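Long-range contacts in UDP-galactopyranose mutase (Deinococcus radiodurans, PDB 3HDQ), which probably catalyses, as an FAD-containing flavoenzyme, the interconversion of UDP-galactopyranose and UDP-galactofuranose: residues T283-L289 with H317-V322; V115-L120 with N130-G134. All blocks are in the same frame, centred on the assembly; numbering follows the deposited sequence.

Overall arrangement
Both contacts lie on the six-stranded mixed sheet, at its two edges. Contact 2 comes first along the chain and is complete before contact 1 begins; it joins the outermost strand 118-122 to helix 126-133. Contact 1 pairs the opposite outermost strand, 274-284, with the start of its neighbour, strand 320-336. The centres of the contacts are about 27 Å apart, and their nearest atoms stay about 8 Å from each other without touching. Between the two edge strands, strands 294-296 and 305-308 carry the UDP-galactose-binding residues Thr294, Asn296 and Arg305. The contacts therefore finish the two margins of the sheet whose middle strands help bind UDP-galactose.

Contact 1: residues T283-L289 with H317-V322; sequences THDTEQL and HHQTSV
An antiparallel strand pairing at the edge of the mixed sheet joins the end of strand 274-284 to the start of strand 320-336. Thr283 and Ser321 form a non-hydrogen-bonded pair (CA-CA 4.2 Å), with their hydroxyls OG1 and OG 2.9 Å apart; Ser321 OG also bonds Asp73. His284 and Thr320 follow as the hydrogen-bonded pair, CA-CA 5.5 Å, through His284 N to Thr320 O at 2.8 Å and Thr320 N to His284 O at 3.1 Å. On the face that these two side chains share, His284 CB lies 4.2 Å from Thr320 CG2.

Pairing stops at Asp285, the centre of an inverse gamma turn (phi/psi -87/64) whose Thr286 N to His284 O bond is weak, 3.0 Å. This turn ends the edge strand and swings 286-289 over Thr320, so that Thr286 O approaches Gln319 CA at 3.4 Å in a CA-H...O contact. With chi1 t, Asp285 directs its carboxylate back, and OD1 accepts from Gln319 NE2 at 3.0 Å. A water donates to His318 O at 2.9 Å and weakly to Asp285 OD1, also at 2.9 Å. Before the strand, His317 ND1 accepts from Gln319 N at 2.9 Å. Farther round, Leu289 CD2 meets Val322 CG1 at 3.9 Å, while Glu308 binds both Leu289 N and Thr320 OG1, tying the returning loop to strand 305-308.

Contact 2: residues V115-L120 with N130-G134; sequences VDGQLL and NRLYG
Side chains from a beta hairpin reach across to the last turn of helix 126-133. The hairpin reverses through a type I' turn from Val115 to Gln118, with Asp116 (phi/psi 52/39) and Gly117 (66/15) both at positive phi; Val115 N to Gln118 O and Gln118 N to Val115 O are each 3.0 Å. Gln118, chi1 m and chi2 t, extends towards the helix, and its NE2 donates to Arg131 O at 3.3 Å. A water lies 3.0 Å from Gln118 OE1 and 2.7 Å from Leu132 O, within hydrogen-bonding reach of both.

Such a two-residue turn links strands 111-115 and 118-122 at the margin of the mixed sheet, and the helix that follows the second strand folds back against it. Across the interface the closest CA pair is Leu120 with Arg131, 7.6 Å. Arg131 (chi1 m, chi2 t, chi3 p) reaches across from the helix to the edge strand: its NH1 makes a weak hydrogen bond to Leu119 O, 3.1 Å, and one guanidinium face covers Leu120 CD1, 3.5 Å from Arg131 CZ. With chi1 at -96° and chi2 at 21°, outside the usual wells, Leu120 brings CD1 to this guanidinium and CD2 to Leu132.

Leu132, chi1 t and chi2 p, turns CD1 into the hairpin, 3.8 Å from Leu120 CD2, 3.9 Å from Val115 CG1 and 3.4 Å from Asp116 OD2. Helix 159-184 continues this packing, with Leu171 against Leu132 and the UDP-binding Phe175 against Val115.

Contact 1: residues T283-L289 with H317-V322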
loop_
_atom_site.group_PDB
_atom_site.type_symbol
_atom_site.label_atom_id
_atom_site.label_comp_id
_atom_site.label_asym_id
_atom_site.label_seq_id
_atom_site.Cartn_x
_atom_site.Cartn_y
_atom_site.Cartn_z
ATOM N N THR A 283 -14.988 13.600 1.894
ATOM C CA THR A 283 -15.872 12.455 2.028
ATOM C C THR A 283 -17.214 12.930 2.563
ATOM O O THR A 283 -17.272 13.669 3.539
ATOM C CB THR A 283 -15.294 11.390 2.979
ATOM O OG1 THR A 283 -14.025 10.942 2.482
ATOM C CG2 THR A 283 -16.260 10.203 3.104
ATOM N N HIS A 284 -18.289 12.500 1.917
ATOM C CA HIS A 284 -19.622 12.942 2.273
ATOM C C HIS A 284 -20.446 11.756 2.707
ATOM O O HIS A 284 -20.264 10.645 2.205
ATOM C CB HIS A 284 -20.285 13.634 1.086
ATOM C CG HIS A 284 -19.663 14.947 0.746
ATOM N ND1 HIS A 284 -18.725 15.090 -0.255
ATOM C CD2 HIS A 284 -19.824 16.176 1.289
ATOM C CE1 HIS A 284 -18.346 16.353 -0.322
ATOM N NE2 HIS A 284 -18.998 17.034 0.603
ATOM N N ASP A 285 -21.354 11.994 3.644
ATOM C CA ASP A 285 -22.171 10.921 4.183
ATOM C C ASP A 285 -23.433 10.693 3.344
ATOM O O ASP A 285 -24.552 10.898 3.813
ATOM C CB ASP A 285 -22.513 11.201 5.647
ATOM C CG ASP A 285 -22.919 9.943 6.406
ATOM O OD1 ASP A 285 -22.273 8.885 6.225
ATOM O OD2 ASP A 285 -23.884 10.022 7.196
ATOM N N THR A 286 -23.227 10.284 2.094
ATOM C CA THR A 286 -24.292 9.857 1.192
ATOM C C THR A 286 -23.684 8.866 0.231
ATOM O O THR A 286 -22.467 8.842 0.044
ATOM C CB THR A 286 -24.786 10.984 0.271
ATOM O OG1 THR A 286 -24.449 12.256 0.826
ATOM C CG2 THR A 286 -26.292 10.873 0.027
ATOM N N GLU A 287 -24.531 8.095 -0.433
ATOM C CA GLU A 287 -24.043 7.135 -1.402
ATOM C C GLU A 287 -23.520 7.800 -2.667
ATOM O O GLU A 287 -22.616 7.290 -3.314
ATOM C CB GLU A 287 -25.137 6.146 -1.757
ATOM C CG GLU A 287 -25.558 5.311 -0.576
ATOM C CD GLU A 287 -25.820 3.886 -0.970
ATOM O OE1 GLU A 287 -26.081 3.653 -2.172
ATOM O OE2 GLU A 287 -25.749 3.005 -0.086
ATOM N N GLN A 288 -24.085 8.939 -3.021
ATOM C CA GLN A 288 -23.762 9.529 -4.306
ATOM C C GLN A 288 -23.948 11.022 -4.291
ATOM O O GLN A 288 -25.000 11.519 -3.918
ATOM C CB GLN A 288 -24.636 8.930 -5.396
ATOM C CG GLN A 288 -24.366 9.515 -6.757
ATOM C CD GLN A 288 -24.940 8.662 -7.859
ATOM O OE1 GLN A 288 -24.777 7.443 -7.852
ATOM N NE2 GLN A 288 -25.610 9.291 -8.816
ATOM N N LEU A 289 -22.918 11.732 -4.717
ATOM C CA LEU A 289 -22.948 13.172 -4.729
ATOM C C LEU A 289 -23.214 13.698 -6.134
ATOM O O LEU A 289 -23.930 14.680 -6.304
ATOM C CB LEU A 289 -21.615 13.717 -4.220
ATOM C CG LEU A 289 -21.622 15.194 -3.839
ATOM C CD1 LEU A 289 -22.613 15.415 -2.704
ATOM C CD2 LEU A 289 -20.232 15.620 -3.426
ATOM N N HIS A 317 -20.310 1.304 -1.200
ATOM C CA HIS A 317 -19.955 1.901 0.082
ATOM C C HIS A 317 -21.101 2.827 0.491
ATOM O O HIS A 317 -21.798 3.352 -0.368
ATOM C CB HIS A 317 -18.663 2.707 -0.076
ATOM C CG HIS A 317 -17.964 3.025 1.214
ATOM N ND1 HIS A 317 -18.432 3.967 2.107
ATOM C CD2 HIS A 317 -16.799 2.562 1.735
ATOM C CE1 HIS A 317 -17.600 4.055 3.130
ATOM N NE2 HIS A 317 -16.597 3.216 2.926
ATOM N N HIS A 318 -21.305 3.036 1.787
ATOM C CA HIS A 318 -22.440 3.853 2.227
ATOM C C HIS A 318 -22.086 5.333 2.248
ATOM O O HIS A 318 -22.961 6.188 2.354
ATOM C CB HIS A 318 -22.975 3.399 3.594
ATOM C CG HIS A 318 -22.063 3.723 4.730
ATOM N ND1 HIS A 318 -20.835 3.119 4.891
ATOM C CD2 HIS A 318 -22.193 4.596 5.758
ATOM C CE1 HIS A 318 -20.247 3.603 5.972
ATOM N NE2 HIS A 318 -21.051 4.500 6.516
ATOM N N GLN A 319 -20.798 5.628 2.145
ATOM C CA GLN A 319 -20.359 6.998 1.939
ATOM C C GLN A 319 -19.736 7.162 0.565
ATOM O O GLN A 319 -19.694 6.218 -0.217
ATOM C CB GLN A 319 -19.377 7.412 3.020
ATOM C CG GLN A 319 -19.990 7.345 4.392
ATOM C CD GLN A 319 -18.992 7.631 5.464
ATOM O OE1 GLN A 319 -17.917 7.034 5.495
ATOM N NE2 GLN A 319 -19.331 8.549 6.359
ATOM N N THR A 320 -19.269 8.370 0.268
ATOM C CA THR A 320 -18.673 8.637 -1.024
ATOM C C THR A 320 -17.541 9.642 -0.866
ATOM O O THR A 320 -17.616 10.545 -0.028
ATOM C CB THR A 320 -19.723 9.139 -2.053
ATOM O OG1 THR A 320 -19.146 9.162 -3.361
ATOM C CG2 THR A 320 -20.210 10.524 -1.707
ATOM N N SER A 321 -16.480 9.460 -1.645
ATOM C CA SER A 321 -15.356 10.392 -1.638
ATOM C C SER A 321 -15.168 11.069 -2.993
ATOM O O SER A 321 -15.238 10.428 -4.046
ATOM C CB SER A 321 -14.055 9.688 -1.233
ATOM O OG SER A 321 -14.105 9.269 0.106
ATOM N N VAL A 322 -14.906 12.369 -2.946
ATOM C CA VAL A 322 -14.719 13.167 -4.147
ATOM C C VAL A 322 -13.436 13.989 -4.050
ATOM O O VAL A 322 -12.903 14.202 -2.955
ATOM C CB VAL A 322 -15.902 14.139 -4.360
ATOM C CG1 VAL A 322 -17.205 13.383 -4.423
ATOM C CG2 VAL A 322 -15.938 15.192 -3.252
HETATM O O HOH W 1 -24.267 7.744 4.490
#

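Contact 2: residues V115-L120 with N130-G134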
loop_
_atom_site.group_PDB
_atom_site.type_symbol
_atom_site.label_atom_id
_atom_site.label_comp_id
_atom_site.label_asym_id
_atom_site.label_seq_id
_atom_site.Cartn_x
_atom_site.Cartn_y
_atom_site.Cartn_z
ATOM N N VAL A 115 -22.740 24.687 -17.457
ATOM C CA VAL A 115 -22.804 25.848 -18.332
ATOM C C VAL A 115 -24.230 26.364 -18.299
ATOM O O VAL A 115 -25.173 25.586 -18.456
ATOM C CB VAL A 115 -22.449 25.443 -19.780
ATOM C CG1 VAL A 115 -22.920 26.496 -20.776
ATOM C CG2 VAL A 115 -20.948 25.192 -19.910
ATOM N N ASP A 116 -24.396 27.662 -18.080
ATOM C CA ASP A 116 -25.733 28.241 -17.970
ATOM C C ASP A 116 -26.595 27.480 -16.953
ATOM O O ASP A 116 -27.785 27.274 -17.172
ATOM C CB ASP A 116 -26.440 28.252 -19.341
ATOM C CG ASP A 116 -25.816 29.235 -20.332
ATOM O OD1 ASP A 116 -24.917 30.001 -19.928
ATOM O OD2 ASP A 116 -26.233 29.238 -21.513
ATOM N N GLY A 117 -25.991 27.053 -15.852
ATOM C CA GLY A 117 -26.726 26.390 -14.788
ATOM C C GLY A 117 -27.325 25.038 -15.148
ATOM O O GLY A 117 -28.179 24.520 -14.434
ATOM N N GLN A 118 -26.880 24.468 -16.259
ATOM C CA GLN A 118 -27.291 23.130 -16.650
ATOM C C GLN A 118 -26.077 22.220 -16.695
ATOM O O GLN A 118 -24.951 22.688 -16.870
ATOM C CB GLN A 118 -27.887 23.150 -18.056
ATOM C CG GLN A 118 -29.079 24.038 -18.239
ATOM C CD GLN A 118 -29.282 24.390 -19.704
ATOM O OE1 GLN A 118 -28.963 25.499 -20.130
ATOM N NE2 GLN A 118 -29.779 23.437 -20.487
ATOM N N LEU A 119 -26.313 20.915 -16.583
ATOM C CA LEU A 119 -25.257 19.926 -16.788
ATOM C C LEU A 119 -25.372 19.315 -18.181
ATOM O O LEU A 119 -26.308 18.572 -18.478
ATOM C CB LEU A 119 -25.295 18.852 -15.701
ATOM C CG LEU A 119 -25.044 19.417 -14.303
ATOM C CD1 LEU A 119 -25.198 18.332 -13.234
ATOM C CD2 LEU A 119 -23.664 20.070 -14.237
ATOM N N LEU A 120 -24.410 19.648 -19.032
ATOM C CA LEU A 120 -24.471 19.319 -20.447
ATOM C C LEU A 120 -23.297 18.449 -20.850
ATOM O O LEU A 120 -22.204 18.630 -20.345
ATOM C CB LEU A 120 -24.452 20.622 -21.263
ATOM C CG LEU A 120 -25.772 21.236 -21.744
ATOM C CD1 LEU A 120 -26.957 20.750 -20.920
ATOM C CD2 LEU A 120 -25.681 22.761 -21.744
ATOM N N ASN A 130 -28.767 21.147 -28.719
ATOM C CA ASN A 130 -30.202 21.226 -28.529
ATOM C C ASN A 130 -30.564 21.728 -27.131
ATOM O O ASN A 130 -31.376 22.627 -26.984
ATOM C CB ASN A 130 -30.865 19.878 -28.840
ATOM C CG ASN A 130 -30.961 19.610 -30.346
ATOM O OD1 ASN A 130 -30.896 20.539 -31.156
ATOM N ND2 ASN A 130 -31.117 18.343 -30.720
ATOM N N ARG A 131 -29.935 21.175 -26.103
ATOM C CA ARG A 131 -30.310 21.528 -24.749
ATOM C C ARG A 131 -29.909 22.951 -24.392
ATOM O O ARG A 131 -30.626 23.637 -23.651
ATOM C CB ARG A 131 -29.763 20.510 -23.733
ATOM C CG ARG A 131 -30.422 19.125 -23.826
ATOM C CD ARG A 131 -29.853 18.145 -22.801
ATOM N NE ARG A 131 -30.030 18.661 -21.446
ATOM C CZ ARG A 131 -29.320 18.284 -20.384
ATOM N NH1 ARG A 131 -28.358 17.364 -20.493
ATOM N NH2 ARG A 131 -29.574 18.837 -19.204
ATOM N N LEU A 132 -28.774 23.399 -24.923
ATOM C CA LEU A 132 -28.250 24.715 -24.581
ATOM C C LEU A 132 -29.112 25.833 -25.162
ATOM O O LEU A 132 -29.416 26.806 -24.472
ATOM C CB LEU A 132 -26.794 24.875 -25.051
ATOM C CG LEU A 132 -26.130 26.207 -24.658
ATOM C CD1 LEU A 132 -25.943 26.289 -23.152
ATOM C CD2 LEU A 132 -24.797 26.407 -25.360
ATOM N N TYR A 133 -29.503 25.692 -26.428
ATOM C CA TYR A 133 -30.195 26.770 -27.146
ATOM C C TYR A 133 -31.701 26.532 -27.297
ATOM O O TYR A 133 -32.419 27.371 -27.849
ATOM C CB TYR A 133 -29.593 26.957 -28.538
ATOM C CG TYR A 133 -28.146 27.393 -28.563
ATOM C CD1 TYR A 133 -27.733 28.550 -27.901
ATOM C CD2 TYR A 133 -27.194 26.670 -29.279
ATOM C CE1 TYR A 133 -26.400 28.961 -27.925
ATOM C CE2 TYR A 133 -25.857 27.078 -29.308
ATOM C CZ TYR A 133 -25.475 28.222 -28.633
ATOM O OH TYR A 133 -24.173 28.638 -28.667
ATOM N N GLY A 134 -32.172 25.385 -26.818
ATOM C CA GLY A 134 -33.565 25.003 -26.979
ATOM C C GLY A 134 -33.924 24.622 -28.410
ATOM O O GLY A 134 -35.042 24.872 -28.856
HETATM O O HOH W 2 -28.840 27.790 -22.005
HETATM O O HOH W 3 -27.913 16.755 -17.121
#